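Local coordinates for protein chorismate synthase (Aquifex aeolicus, PDB 1Q1L) that probably catalyses the last step of chorismate biosynthesis, eliminating phosphate from 5-enolpyruvylshikimate-3-phosphate with reduced FMN as cofactor, at residues P30-L35 and F383-K388; K153-E158 and V370-L375; I163-V168 and E201-F206; G229-F234 and V354-A359; A64-G69 and I80-R85. One frame throughout, in Å; residues are numbered along the deposited sequence.

Interaction 1 (P30-L35 and F383-K388); sequences PANLPL and FMEEVK
Ala-31 O receives the N-H of Met-384 at 3.0 Å from O to N, the donor standing nearly along the C=O axis (170°). The same oxygen has a C-H...O contact with Phe-383 CA at 3.3 Å, and Ala-31 and Phe-383 form a single backbone bridge. Phe-383 is the N-cap of helix 384-399. An amide in the first turn of a helix has no earlier carbonyl of its own helix to bond, and here the loop supplies one.

Beside this bond Met-384, present as selenomethionine, is bent at chi2 (-52°) and chi3. Its SE meets Pro-30 CB at 3.9 Å, while CG lies 3.9 Å from Leu-33 CB. A flexible, apolar chain can fit against both a proline ring and a leucine. The rigid ring of Pro-30 also reaches the next turn, where CG touches Val-387 CG2 at 3.9 Å, the two side chains crossing at about a right angle. Glu-385 has its stronger polar partner elsewhere, OE1 being hydrogen-bonded to Asn-126 of the second subunit. The loop 30-35 thus packs on the start of helix 384-399, while Pro-30 and Met-384 rest on Phe-155 of helix 142-157.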
# COMPACT_ATOMS: atom_id res chain seq x y z
N PRO A 30 -13.33 -12.83 5.63
CA PRO A 30 -13.36 -13.51 6.92
C PRO A 30 -13.60 -15.01 6.84
O PRO A 30 -14.11 -15.52 5.83
CB PRO A 30 -14.49 -12.80 7.66
CG PRO A 30 -14.47 -11.41 7.05
CD PRO A 30 -14.30 -11.73 5.59
N ALA A 31 -13.24 -15.70 7.92
CA ALA A 31 -13.41 -17.14 8.02
C ALA A 31 -14.87 -17.48 8.34
O ALA A 31 -15.59 -16.67 8.92
CB ALA A 31 -12.52 -17.69 9.14
N ASN A 32 -15.27 -18.68 7.95
CA ASN A 32 -16.61 -19.20 8.20
C ASN A 32 -17.69 -18.69 7.25
O ASN A 32 -18.88 -18.74 7.57
CB ASN A 32 -17.01 -18.93 9.66
CG ASN A 32 -16.09 -19.64 10.65
OD1 ASN A 32 -16.10 -19.34 11.85
ND2 ASN A 32 -15.31 -20.60 10.16
N LEU A 33 -17.28 -18.19 6.09
CA LEU A 33 -18.22 -17.72 5.08
C LEU A 33 -18.49 -18.89 4.13
O LEU A 33 -17.57 -19.43 3.52
CB LEU A 33 -17.61 -16.58 4.25
CG LEU A 33 -18.45 -16.19 3.02
CD1 LEU A 33 -19.69 -15.43 3.48
CD2 LEU A 33 -17.63 -15.33 2.06
N PRO A 34 -19.76 -19.31 4.01
CA PRO A 34 -20.05 -20.42 3.10
C PRO A 34 -19.67 -20.00 1.68
O PRO A 34 -20.08 -18.94 1.23
CB PRO A 34 -21.56 -20.61 3.25
CG PRO A 34 -21.82 -20.14 4.66
CD PRO A 34 -20.96 -18.90 4.76
N LEU A 35 -18.88 -20.82 0.99
CA LEU A 35 -18.46 -20.50 -0.37
C LEU A 35 -18.32 -21.76 -1.22
O LEU A 35 -17.71 -22.73 -0.78
CB LEU A 35 -17.13 -19.74 -0.36
CG LEU A 35 -16.55 -19.27 -1.70
CD1 LEU A 35 -17.46 -18.21 -2.32
CD2 LEU A 35 -15.16 -18.68 -1.49
N PHE A 383 -13.69 -13.34 11.35
CA PHE A 383 -14.68 -14.39 11.13
C PHE A 383 -16.06 -13.76 11.02
O PHE A 383 -16.33 -12.71 11.61
CB PHE A 383 -14.66 -15.45 12.24
CG PHE A 383 -14.62 -14.90 13.64
CD1 PHE A 383 -13.44 -14.36 14.16
CD2 PHE A 383 -15.74 -14.95 14.45
CE1 PHE A 383 -13.39 -13.89 15.47
CE2 PHE A 383 -15.70 -14.48 15.77
CZ PHE A 383 -14.52 -13.95 16.28
N MSE A 384 -16.94 -14.39 10.24
CA MSE A 384 -18.28 -13.88 9.98
C MSE A 384 -19.13 -13.50 11.18
O MSE A 384 -19.83 -12.49 11.16
CB MSE A 384 -19.04 -14.86 9.09
CG MSE A 384 -18.47 -14.97 7.68
SE MSE A 384 -18.25 -13.24 6.80
CE MSE A 384 -20.09 -12.64 6.90
N GLU A 385 -19.08 -14.32 12.22
CA GLU A 385 -19.85 -14.06 13.43
C GLU A 385 -19.46 -12.69 14.01
O GLU A 385 -20.31 -11.92 14.45
CB GLU A 385 -19.58 -15.15 14.47
CG GLU A 385 -20.00 -16.58 14.06
CD GLU A 385 -19.24 -17.15 12.84
OE1 GLU A 385 -17.99 -17.15 12.83
OE2 GLU A 385 -19.93 -17.62 11.90
N GLU A 386 -18.17 -12.41 14.00
CA GLU A 386 -17.61 -11.17 14.53
C GLU A 386 -18.02 -9.94 13.69
O GLU A 386 -18.44 -8.92 14.23
CB GLU A 386 -16.08 -11.31 14.56
CG GLU A 386 -15.31 -10.14 15.12
CD GLU A 386 -13.84 -10.48 15.30
OE1 GLU A 386 -13.14 -10.75 14.28
OE2 GLU A 386 -13.38 -10.50 16.46
N VAL A 387 -17.88 -10.06 12.38
CA VAL A 387 -18.23 -8.98 11.47
C VAL A 387 -19.73 -8.69 11.49
O VAL A 387 -20.14 -7.53 11.51
CB VAL A 387 -17.79 -9.31 10.03
CG1 VAL A 387 -18.08 -8.15 9.10
CG2 VAL A 387 -16.30 -9.64 10.00
N LYS A 388 -20.54 -9.73 11.49
CA LYS A 388 -22.00 -9.57 11.51
C LYS A 388 -22.48 -8.86 12.77
O LYS A 388 -23.41 -8.06 12.72
CB LYS A 388 -22.70 -10.92 11.41
CG LYS A 388 -22.61 -11.58 10.05
CD LYS A 388 -23.30 -12.93 10.10
CE LYS A 388 -23.14 -13.69 8.80
NZ LYS A 388 -23.78 -15.03 8.88

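Interaction 2 (K153-E158 and V370-L375)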
# COMPACT_ATOMS: atom_id res chain seq x y z
N LYS A 153 -19.31 -10.78 -3.55
CA LYS A 153 -20.77 -10.70 -3.57
C LYS A 153 -21.34 -11.64 -2.51
O LYS A 153 -22.26 -11.27 -1.78
CB LYS A 153 -21.34 -11.11 -4.93
CG LYS A 153 -21.20 -10.09 -6.03
CD LYS A 153 -22.00 -10.54 -7.25
CE LYS A 153 -21.91 -9.55 -8.39
NZ LYS A 153 -22.70 -10.01 -9.57
N LYS A 154 -20.82 -12.86 -2.43
CA LYS A 154 -21.30 -13.81 -1.44
C LYS A 154 -21.13 -13.19 -0.05
O LYS A 154 -22.04 -13.24 0.79
CB LYS A 154 -20.54 -15.13 -1.52
CG LYS A 154 -21.07 -16.20 -0.57
CD LYS A 154 -22.57 -16.42 -0.79
CE LYS A 154 -23.18 -17.33 0.28
NZ LYS A 154 -22.59 -18.69 0.26
N PHE A 155 -19.97 -12.60 0.18
CA PHE A 155 -19.69 -11.95 1.46
C PHE A 155 -20.73 -10.86 1.76
O PHE A 155 -21.29 -10.81 2.86
CB PHE A 155 -18.28 -11.34 1.43
CG PHE A 155 -17.98 -10.46 2.62
CD1 PHE A 155 -17.84 -11.02 3.89
CD2 PHE A 155 -17.88 -9.08 2.47
CE1 PHE A 155 -17.61 -10.20 5.00
CE2 PHE A 155 -17.65 -8.26 3.57
CZ PHE A 155 -17.51 -8.82 4.84
N LEU A 156 -20.98 -10.00 0.79
CA LEU A 156 -21.93 -8.90 0.94
C LEU A 156 -23.37 -9.33 1.18
O LEU A 156 -24.11 -8.68 1.92
CB LEU A 156 -21.91 -8.00 -0.30
CG LEU A 156 -20.69 -7.11 -0.52
CD1 LEU A 156 -20.82 -6.41 -1.87
CD2 LEU A 156 -20.57 -6.10 0.61
N SER A 157 -23.77 -10.43 0.54
CA SER A 157 -25.12 -10.93 0.69
C SER A 157 -25.41 -11.36 2.12
O SER A 157 -26.56 -11.38 2.55
CB SER A 157 -25.37 -12.10 -0.27
OG SER A 157 -24.47 -13.16 -0.02
N GLU A 158 -24.36 -11.71 2.88
CA GLU A 158 -24.54 -12.13 4.26
C GLU A 158 -25.07 -10.96 5.09
O GLU A 158 -25.61 -11.16 6.19
CB GLU A 158 -23.22 -12.61 4.87
CG GLU A 158 -22.62 -13.85 4.22
CD GLU A 158 -23.49 -15.08 4.37
OE1 GLU A 158 -24.02 -15.31 5.48
OE2 GLU A 158 -23.64 -15.83 3.38
N VAL A 370 -15.20 -3.31 -4.31
CA VAL A 370 -15.03 -2.03 -3.64
C VAL A 370 -15.87 -1.97 -2.37
O VAL A 370 -15.39 -1.55 -1.31
CB VAL A 370 -15.44 -0.86 -4.57
CG1 VAL A 370 -15.37 0.48 -3.83
CG2 VAL A 370 -14.51 -0.81 -5.77
N LEU A 371 -17.12 -2.42 -2.47
CA LEU A 371 -18.01 -2.38 -1.32
C LEU A 371 -17.62 -3.35 -0.23
O LEU A 371 -17.71 -3.01 0.95
CB LEU A 371 -19.45 -2.61 -1.75
CG LEU A 371 -20.00 -1.52 -2.68
CD1 LEU A 371 -21.49 -1.74 -2.92
CD2 LEU A 371 -19.80 -0.14 -2.05
N ALA A 372 -17.19 -4.55 -0.61
CA ALA A 372 -16.78 -5.55 0.37
C ALA A 372 -15.56 -5.00 1.10
O ALA A 372 -15.44 -5.11 2.32
CB ALA A 372 -16.43 -6.88 -0.31
N ASP A 373 -14.65 -4.40 0.33
CA ASP A 373 -13.44 -3.81 0.89
C ASP A 373 -13.80 -2.70 1.89
O ASP A 373 -13.30 -2.66 3.02
CB ASP A 373 -12.59 -3.23 -0.24
CG ASP A 373 -11.29 -2.64 0.26
OD1 ASP A 373 -10.50 -3.39 0.88
OD2 ASP A 373 -11.05 -1.43 0.05
N ALA A 374 -14.68 -1.79 1.46
CA ALA A 374 -15.10 -0.67 2.29
C ALA A 374 -15.88 -1.12 3.53
O ALA A 374 -15.84 -0.47 4.56
CB ALA A 374 -15.95 0.30 1.47
N LEU A 375 -16.61 -2.22 3.41
CA LEU A 375 -17.38 -2.71 4.55
C LEU A 375 -16.41 -3.31 5.57
O LEU A 375 -16.53 -3.05 6.77
CB LEU A 375 -18.40 -3.75 4.10
CG LEU A 375 -19.39 -4.19 5.19
CD1 LEU A 375 -20.09 -2.98 5.78
CD2 LEU A 375 -20.39 -5.17 4.60
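Helices 153-157 and 370-375 pass with their axes 9.4 Å apart and their directions at 53°, coming nearest at Leu-156 and Ala-372, whose CA atoms are 6.2 Å apart. A methyl side chain suits that point, because it lets a leucine branch reach the opposite backbone: Leu-156 CD2 touches Ala-372 CA at 3.8 Å. The other branch, CD1, rests on Leu-371 CB at 4.0 Å, the two leucine side chains crossing at about a right angle. CD2 also meets CD2 of Leu-375, one turn further on, at 4.1 Å. Leu-156 thus lies against three residues of the other helix.

Both helices belong to the helical layer of the beta-alpha-beta sandwich, the topology of this enzyme, and the contact is wholly apolar, as fits its buried position. Phe-155 works beside Leu-156. Its CG is anti to the backbone N (chi1 171°), and the ring approaches Ala-372 obliquely, with CD2 3.8 Å from Ala-372 CB. CE2 lies 4.3 Å from Leu-375 CD2, which brings that methyl near both Phe-155 and Leu-156. Beyond the pair, Phe-159 meets the Phe-155 ring edge-to-face, and Lys-153, outside the contact, has NZ in salt bridges with Glu-43 and Glu-364.

Interaction 3 (I163-V168 and E201-F206)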
# COMPACT_ATOMS: atom_id res chain seq x y z
N ILE A 163 -26.12 -6.62 -5.27
CA ILE A 163 -25.52 -5.89 -6.36
C ILE A 163 -26.14 -6.41 -7.65
O ILE A 163 -26.37 -7.60 -7.81
CB ILE A 163 -23.99 -6.07 -6.35
CG1 ILE A 163 -23.43 -5.32 -5.13
CG2 ILE A 163 -23.40 -5.59 -7.65
CD1 ILE A 163 -21.94 -5.25 -5.06
N GLY A 164 -26.45 -5.49 -8.57
CA GLY A 164 -27.04 -5.89 -9.82
C GLY A 164 -26.77 -4.83 -10.86
O GLY A 164 -26.15 -3.81 -10.54
N SER A 165 -27.25 -5.05 -12.08
CA SER A 165 -27.04 -4.10 -13.16
C SER A 165 -27.93 -4.41 -14.36
O SER A 165 -28.69 -5.38 -14.36
CB SER A 165 -25.58 -4.13 -13.61
OG SER A 165 -25.26 -5.38 -14.20
N PHE A 166 -27.82 -3.57 -15.38
CA PHE A 166 -28.60 -3.75 -16.60
C PHE A 166 -28.14 -2.74 -17.63
O PHE A 166 -27.69 -1.65 -17.28
CB PHE A 166 -30.10 -3.58 -16.31
CG PHE A 166 -30.43 -2.37 -15.49
CD1 PHE A 166 -30.49 -1.11 -16.07
CD2 PHE A 166 -30.65 -2.49 -14.12
CE1 PHE A 166 -30.76 0.01 -15.30
CE2 PHE A 166 -30.91 -1.37 -13.34
CZ PHE A 166 -30.97 -0.12 -13.93
N VAL A 167 -28.24 -3.10 -18.90
CA VAL A 167 -27.83 -2.23 -19.99
C VAL A 167 -28.90 -1.18 -20.26
O VAL A 167 -30.10 -1.48 -20.23
CB VAL A 167 -27.58 -3.05 -21.27
CG1 VAL A 167 -27.18 -2.13 -22.41
CG2 VAL A 167 -26.49 -4.08 -21.01
N VAL A 168 -28.48 0.06 -20.53
CA VAL A 168 -29.43 1.13 -20.80
C VAL A 168 -29.31 1.68 -22.22
O VAL A 168 -30.16 2.45 -22.67
CB VAL A 168 -29.26 2.29 -19.80
CG1 VAL A 168 -29.49 1.79 -18.38
CG2 VAL A 168 -27.88 2.89 -19.93
N GLU A 201 -31.18 -11.27 -23.73
CA GLU A 201 -29.99 -11.75 -24.40
C GLU A 201 -28.95 -10.63 -24.45
O GLU A 201 -27.79 -10.86 -24.77
CB GLU A 201 -30.35 -12.21 -25.82
CG GLU A 201 -29.24 -12.96 -26.53
CD GLU A 201 -29.70 -13.57 -27.83
OE1 GLU A 201 -30.15 -12.81 -28.72
OE2 GLU A 201 -29.63 -14.81 -27.98
N LEU A 202 -29.40 -9.42 -24.13
CA LEU A 202 -28.53 -8.24 -24.12
C LEU A 202 -28.55 -7.57 -22.75
O LEU A 202 -28.04 -6.47 -22.57
CB LEU A 202 -29.01 -7.24 -25.18
CG LEU A 202 -28.98 -7.69 -26.64
CD1 LEU A 202 -29.84 -6.76 -27.48
CD2 LEU A 202 -27.54 -7.71 -27.16
N ARG A 203 -29.15 -8.25 -21.78
CA ARG A 203 -29.25 -7.75 -20.41
C ARG A 203 -29.93 -6.39 -20.32
O ARG A 203 -29.55 -5.55 -19.49
CB ARG A 203 -27.86 -7.69 -19.76
CG ARG A 203 -27.19 -9.05 -19.51
CD ARG A 203 -27.03 -9.30 -18.01
NE ARG A 203 -26.52 -8.10 -17.37
CZ ARG A 203 -26.96 -7.60 -16.23
NH1 ARG A 203 -27.93 -8.20 -15.54
NH2 ARG A 203 -26.45 -6.47 -15.79
N ILE A 204 -30.91 -6.15 -21.18
CA ILE A 204 -31.67 -4.90 -21.13
C ILE A 204 -32.88 -5.17 -20.23
O ILE A 204 -33.41 -6.28 -20.21
CB ILE A 204 -32.14 -4.44 -22.54
CG1 ILE A 204 -32.80 -5.60 -23.28
CG2 ILE A 204 -30.95 -3.89 -23.32
CD1 ILE A 204 -33.34 -5.21 -24.65
N PRO A 205 -33.31 -4.16 -19.47
CA PRO A 205 -34.44 -4.24 -18.54
C PRO A 205 -35.80 -4.65 -19.14
O PRO A 205 -36.73 -4.95 -18.40
CB PRO A 205 -34.50 -2.84 -17.94
CG PRO A 205 -33.11 -2.36 -18.06
CD PRO A 205 -32.72 -2.81 -19.42
N PHE A 206 -35.91 -4.64 -20.47
CA PHE A 206 -37.17 -5.01 -21.11
C PHE A 206 -36.93 -6.01 -22.23
O PHE A 206 -36.80 -5.64 -23.40
CB PHE A 206 -37.86 -3.76 -21.67
CG PHE A 206 -38.11 -2.69 -20.63
CD1 PHE A 206 -37.08 -1.85 -20.23
CD2 PHE A 206 -39.35 -2.56 -20.03
CE1 PHE A 206 -37.29 -0.89 -19.24
CE2 PHE A 206 -39.57 -1.61 -19.04
CZ PHE A 206 -38.54 -0.77 -18.64
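Phe-166 has CG between its backbone N and carbonyl carbon (chi1 48°), which places CG beside Pro-205, while Arg-203, bent at chi2 (-115°) and again at chi3, folds back to Ser-165. These residues join strand 162-170, in the antiparallel five-stranded sheet of the beta-alpha-beta sandwich, to the loop linking helices 187-197 and 210-221.

Pro-205 CG sits 3.5 Å from Phe-166 CD1, the side chains crossing at about a right angle. Its CD is packed tightly on the backbone, 3.0 Å from Val-167 O. The short, closed proline ring can lie on both the phenyl and the strand backbone, and an alanine here, without CG and CD, would probably open a gap beside the Phe-166 ring and at Val-167 O. Tyr-193 of helix 187-197 meets the same phenyl edge-to-face.

Val-167 packs its branched side chain on the loop, CB 4.0 Å from Ile-204 CG2 and CG2 3.2 Å from Leu-202 O. Arg-203 NH1 gives a weak, bent hydrogen bond to Ser-165 O at 3.1 Å. NH1 has a stronger partner in the salt bridge with Glu-198, and NH2 reaches Ser-360 OG of helix 356-379. The long arginine chain can thus bridge strand, loop and helix.

Phe-166 and Val-168 pair with strand 229-236, but Val-167 N turns its hydrogen to the loop, bonding Arg-203 O at 2.8 Å, almost straight (171°).

Interaction 4 (G229-F234 and V354-A359)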
# COMPACT_ATOMS: atom_id res chain seq x y z
N GLY A 229 -21.65 0.93 -25.54
CA GLY A 229 -22.86 0.87 -24.74
C GLY A 229 -22.72 1.49 -23.37
O GLY A 229 -21.62 1.85 -22.93
N VAL A 230 -23.84 1.60 -22.68
CA VAL A 230 -23.86 2.16 -21.34
C VAL A 230 -24.70 1.28 -20.44
O VAL A 230 -25.76 0.78 -20.84
CB VAL A 230 -24.47 3.58 -21.34
CG1 VAL A 230 -24.58 4.10 -19.92
CG2 VAL A 230 -23.62 4.51 -22.19
N PHE A 231 -24.22 1.05 -19.23
CA PHE A 231 -24.98 0.25 -18.28
C PHE A 231 -24.94 0.91 -16.91
O PHE A 231 -24.12 1.78 -16.64
CB PHE A 231 -24.46 -1.18 -18.18
CG PHE A 231 -23.01 -1.28 -17.81
CD1 PHE A 231 -22.02 -1.26 -18.78
CD2 PHE A 231 -22.64 -1.42 -16.47
CE1 PHE A 231 -20.68 -1.37 -18.43
CE2 PHE A 231 -21.29 -1.52 -16.12
CZ PHE A 231 -20.31 -1.50 -17.10
N GLU A 232 -25.87 0.50 -16.05
CA GLU A 232 -25.93 1.05 -14.71
C GLU A 232 -25.76 -0.11 -13.74
O GLU A 232 -26.33 -1.19 -13.93
CB GLU A 232 -27.26 1.77 -14.48
CG GLU A 232 -27.56 2.80 -15.58
CD GLU A 232 -28.83 3.61 -15.36
OE1 GLU A 232 -29.81 3.06 -14.80
OE2 GLU A 232 -28.86 4.79 -15.76
N VAL A 233 -24.93 0.10 -12.72
CA VAL A 233 -24.68 -0.92 -11.72
C VAL A 233 -25.16 -0.34 -10.41
O VAL A 233 -24.95 0.84 -10.14
CB VAL A 233 -23.16 -1.22 -11.58
CG1 VAL A 233 -22.95 -2.43 -10.68
CG2 VAL A 233 -22.56 -1.45 -12.94
N PHE A 234 -25.81 -1.16 -9.59
CA PHE A 234 -26.30 -0.68 -8.32
C PHE A 234 -26.03 -1.67 -7.21
O PHE A 234 -25.77 -2.85 -7.46
CB PHE A 234 -27.81 -0.42 -8.41
CG PHE A 234 -28.63 -1.68 -8.59
CD1 PHE A 234 -28.99 -2.45 -7.49
CD2 PHE A 234 -28.98 -2.12 -9.86
CE1 PHE A 234 -29.70 -3.64 -7.66
CE2 PHE A 234 -29.68 -3.30 -10.03
CZ PHE A 234 -30.04 -4.06 -8.93
N VAL A 354 -21.50 -8.02 -29.49
CA VAL A 354 -21.64 -6.85 -28.62
C VAL A 354 -21.13 -7.22 -27.23
O VAL A 354 -21.50 -8.26 -26.69
CB VAL A 354 -23.11 -6.41 -28.51
CG1 VAL A 354 -23.21 -5.11 -27.72
CG2 VAL A 354 -23.70 -6.24 -29.90
N ALA A 355 -20.30 -6.36 -26.65
CA ALA A 355 -19.71 -6.66 -25.35
C ALA A 355 -20.28 -5.92 -24.14
O ALA A 355 -19.93 -6.23 -23.01
CB ALA A 355 -18.20 -6.44 -25.41
N VAL A 356 -21.17 -4.95 -24.36
CA VAL A 356 -21.71 -4.20 -23.23
C VAL A 356 -22.39 -5.08 -22.18
O VAL A 356 -22.31 -4.79 -20.98
CB VAL A 356 -22.70 -3.09 -23.69
CG1 VAL A 356 -24.03 -3.68 -24.11
CG2 VAL A 356 -22.89 -2.07 -22.57
N PRO A 357 -23.06 -6.18 -22.59
CA PRO A 357 -23.71 -7.03 -21.60
C PRO A 357 -22.69 -7.66 -20.65
O PRO A 357 -22.89 -7.69 -19.44
CB PRO A 357 -24.42 -8.08 -22.45
CG PRO A 357 -24.69 -7.36 -23.73
CD PRO A 357 -23.39 -6.64 -23.95
N ALA A 358 -21.60 -8.16 -21.22
CA ALA A 358 -20.55 -8.76 -20.42
C ALA A 358 -19.95 -7.69 -19.52
O ALA A 358 -19.74 -7.92 -18.33
CB ALA A 358 -19.47 -9.35 -21.31
N ALA A 359 -19.70 -6.52 -20.09
CA ALA A 359 -19.13 -5.41 -19.33
C ALA A 359 -19.92 -5.16 -18.06
O ALA A 359 -19.36 -5.06 -16.97
CB ALA A 359 -19.07 -4.15 -20.17
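Phe-231 and Val-356 run alongside each other, pointing opposite ways, and the valine meets the phenyl ring at its edge: CG2 of Val-356 lies near the ring plane, 4.0 Å from Phe-231 CD1. Ala-359, one turn later in the helix, is met differently. Its carbonyl carbon stands over one face of the ring, and its CB touches Phe-231 CE1 at 3.7 Å. Phe-231 CZ lies the same distance, 3.7 Å, from Ala-359 O. A flat aromatic group can serve both neighbours, edge to one and face to the other. Within its own strand, Val-233 CG2 lies at the ring's edge, in plane.

The contact sets the first turn of helix 356-379 against strand 229-236, that is, the helical layer of the beta-alpha-beta sandwich against a face of its five-stranded sheet. An alanine in place of Phe-231 would probably leave a gap between strand and helix, with Val-356 CG2 and Ala-359 CB each losing an apolar neighbour.

Nearer the start of the strand, a close approach is possible at Gly-229. Val-356 has CG2 anti to its own backbone N, and that methyl lies 3.7 Å from Gly-229 C and 3.8 Å from Val-230 N. A beta carbon at Gly-229 would fall only 2.5 Å from Val-356 CG2, a clash that glycine avoids. The side chain of Ala-359 is about 7 Å from that of Ala-265, which is predicted to bind FMN.

Interaction 5 (A64-G69 and I80-R85)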
# COMPACT_ATOMS: atom_id res chain seq x y z
N ALA A 64 -14.33 -22.21 -12.40
CA ALA A 64 -13.21 -21.91 -11.52
C ALA A 64 -13.02 -23.06 -10.54
O ALA A 64 -13.99 -23.66 -10.07
CB ALA A 64 -13.48 -20.63 -10.76
N GLU A 65 -11.77 -23.38 -10.26
CA GLU A 65 -11.46 -24.42 -9.30
C GLU A 65 -10.87 -23.72 -8.10
O GLU A 65 -9.98 -22.89 -8.24
CB GLU A 65 -10.45 -25.42 -9.87
CG GLU A 65 -9.76 -26.26 -8.79
CD GLU A 65 -8.99 -27.45 -9.32
OE1 GLU A 65 -8.28 -27.32 -10.34
OE2 GLU A 65 -9.08 -28.53 -8.70
N ILE A 66 -11.38 -24.02 -6.91
CA ILE A 66 -10.84 -23.41 -5.70
C ILE A 66 -9.62 -24.23 -5.30
O ILE A 66 -9.72 -25.43 -5.08
CB ILE A 66 -11.88 -23.42 -4.57
CG1 ILE A 66 -13.07 -22.54 -4.95
CG2 ILE A 66 -11.23 -22.93 -3.27
CD1 ILE A 66 -14.15 -22.44 -3.87
N LEU A 67 -8.48 -23.56 -5.20
CA LEU A 67 -7.23 -24.22 -4.85
C LEU A 67 -6.86 -24.14 -3.37
O LEU A 67 -5.97 -24.85 -2.90
CB LEU A 67 -6.08 -23.64 -5.67
CG LEU A 67 -6.23 -23.66 -7.20
CD1 LEU A 67 -5.07 -22.90 -7.81
CD2 LEU A 67 -6.26 -25.10 -7.70
N SER A 68 -7.53 -23.26 -2.63
CA SER A 68 -7.23 -23.10 -1.22
C SER A 68 -8.18 -22.11 -0.57
O SER A 68 -8.97 -21.46 -1.25
CB SER A 68 -5.81 -22.58 -1.03
OG SER A 68 -5.72 -21.21 -1.39
N GLY A 69 -8.09 -22.01 0.76
CA GLY A 69 -8.92 -21.08 1.50
C GLY A 69 -10.30 -21.55 1.88
O GLY A 69 -11.02 -20.85 2.59
N ILE A 80 -7.59 -17.17 -0.59
CA ILE A 80 -8.40 -17.99 -1.49
C ILE A 80 -7.79 -17.91 -2.89
O ILE A 80 -7.73 -16.83 -3.48
CB ILE A 80 -9.85 -17.48 -1.54
CG1 ILE A 80 -10.45 -17.47 -0.13
CG2 ILE A 80 -10.67 -18.35 -2.49
CD1 ILE A 80 -11.82 -16.84 -0.04
N ALA A 81 -7.35 -19.05 -3.40
CA ALA A 81 -6.75 -19.11 -4.73
C ALA A 81 -7.70 -19.81 -5.69
O ALA A 81 -8.27 -20.85 -5.37
CB ALA A 81 -5.41 -19.86 -4.67
N LEU A 82 -7.85 -19.23 -6.87
CA LEU A 82 -8.74 -19.77 -7.89
C LEU A 82 -8.00 -19.94 -9.20
O LEU A 82 -7.08 -19.17 -9.49
CB LEU A 82 -9.92 -18.82 -8.12
CG LEU A 82 -10.68 -18.26 -6.91
CD1 LEU A 82 -11.60 -17.14 -7.37
CD2 LEU A 82 -11.47 -19.36 -6.21
N PHE A 83 -8.39 -20.94 -9.98
CA PHE A 83 -7.79 -21.14 -11.28
C PHE A 83 -8.91 -21.36 -12.28
O PHE A 83 -9.83 -22.13 -12.03
CB PHE A 83 -6.85 -22.35 -11.29
CG PHE A 83 -6.08 -22.51 -12.57
CD1 PHE A 83 -5.19 -21.51 -12.99
CD2 PHE A 83 -6.27 -23.62 -13.39
CE1 PHE A 83 -4.51 -21.62 -14.20
CE2 PHE A 83 -5.59 -23.74 -14.60
CZ PHE A 83 -4.71 -22.74 -15.01
N ILE A 84 -8.85 -20.66 -13.41
CA ILE A 84 -9.86 -20.79 -14.45
C ILE A 84 -9.17 -21.28 -15.72
O ILE A 84 -8.44 -20.53 -16.36
CB ILE A 84 -10.53 -19.43 -14.78
CG1 ILE A 84 -11.23 -18.88 -13.54
CG2 ILE A 84 -11.53 -19.61 -15.91
CD1 ILE A 84 -11.70 -17.44 -13.70
N ARG A 85 -9.40 -22.54 -16.08
CA ARG A 85 -8.78 -23.09 -17.28
C ARG A 85 -9.33 -22.41 -18.53
O ARG A 85 -10.52 -22.09 -18.60
CB ARG A 85 -9.02 -24.60 -17.36
CG ARG A 85 -8.29 -25.40 -16.29
CD ARG A 85 -8.33 -26.89 -16.58
NE ARG A 85 -7.58 -27.66 -15.59
CZ ARG A 85 -7.42 -28.98 -15.64
NH1 ARG A 85 -7.95 -29.69 -16.63
NH2 ARG A 85 -6.73 -29.60 -14.69
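Glu-65 and Phe-83 form an antiparallel hydrogen-bonded pair, the firm middle of two neighbouring strands, 64-68 and 80-85, in a four-stranded antiparallel sheet; strand 64-68 is outermost within the chain. Glu-65 N bonds Phe-83 O at 2.9 Å, and Phe-83 N returns a bond to Glu-65 O at 3.1 Å. Leu-67 N adds a third to Ala-81 O, at 2.7 Å.

Ala-64 and Leu-82, on the face they share with Ile-66 and Ile-84, pack on helix 37-48, and Leu-82 and Ile-84 on helix 142-157. Ile-66, partly exposed, lies side by side with Leu-82, its CG1 3.8 Å from CD2 of the leucine. Ala-64 is small enough to fit against Ile-40 and Leu-44.

On the other face Ser-68 and Ala-81 are buried, and the more open part is limited to Glu-65 and Phe-83. Here a second subunit takes part: Glu-65 OE2 makes a salt bridge with Lys-20 of that chain, and Phe-83 packs on its Leu-67. Within this chain, Leu-67 CD1 lies 3.9 Å from Phe-83 CB.

Pairing slackens toward Gly-69. Ser-68 OG accepts only a weak bond from Ala-81 N, at 3.4 Å; its stronger partner is Pro-79 O. Next comes Gly-69, with phi 85°, where a beta carbon would be jammed against the preceding carbonyl oxygen and stand 2.8 Å from Ile-80 CG1.

Overall arrangement
Along the chain, interaction 1 closes a loop that encloses the other four. Interaction 5 comes first within it, in series with interaction 2, whose loop holds interactions 3 and 4 one after the other. Interactions 3 and 4 are closest, with centres about 7 Å apart, on neighbouring strands of the five-stranded sheet. Interactions 2 and 4 share helix 356-379, though their centres are about 21 Å apart. Interactions 1 and 2 touch through Met-384 and Phe-155. Helix 142-157 packs on strand 80-85 of the separate four-stranded sheet and helix 356-379 on strand 229-236; interaction 2 joins these helices, which lie between the two sheets. Interactions 1 and 5 also meet the second subunit of the tetramer.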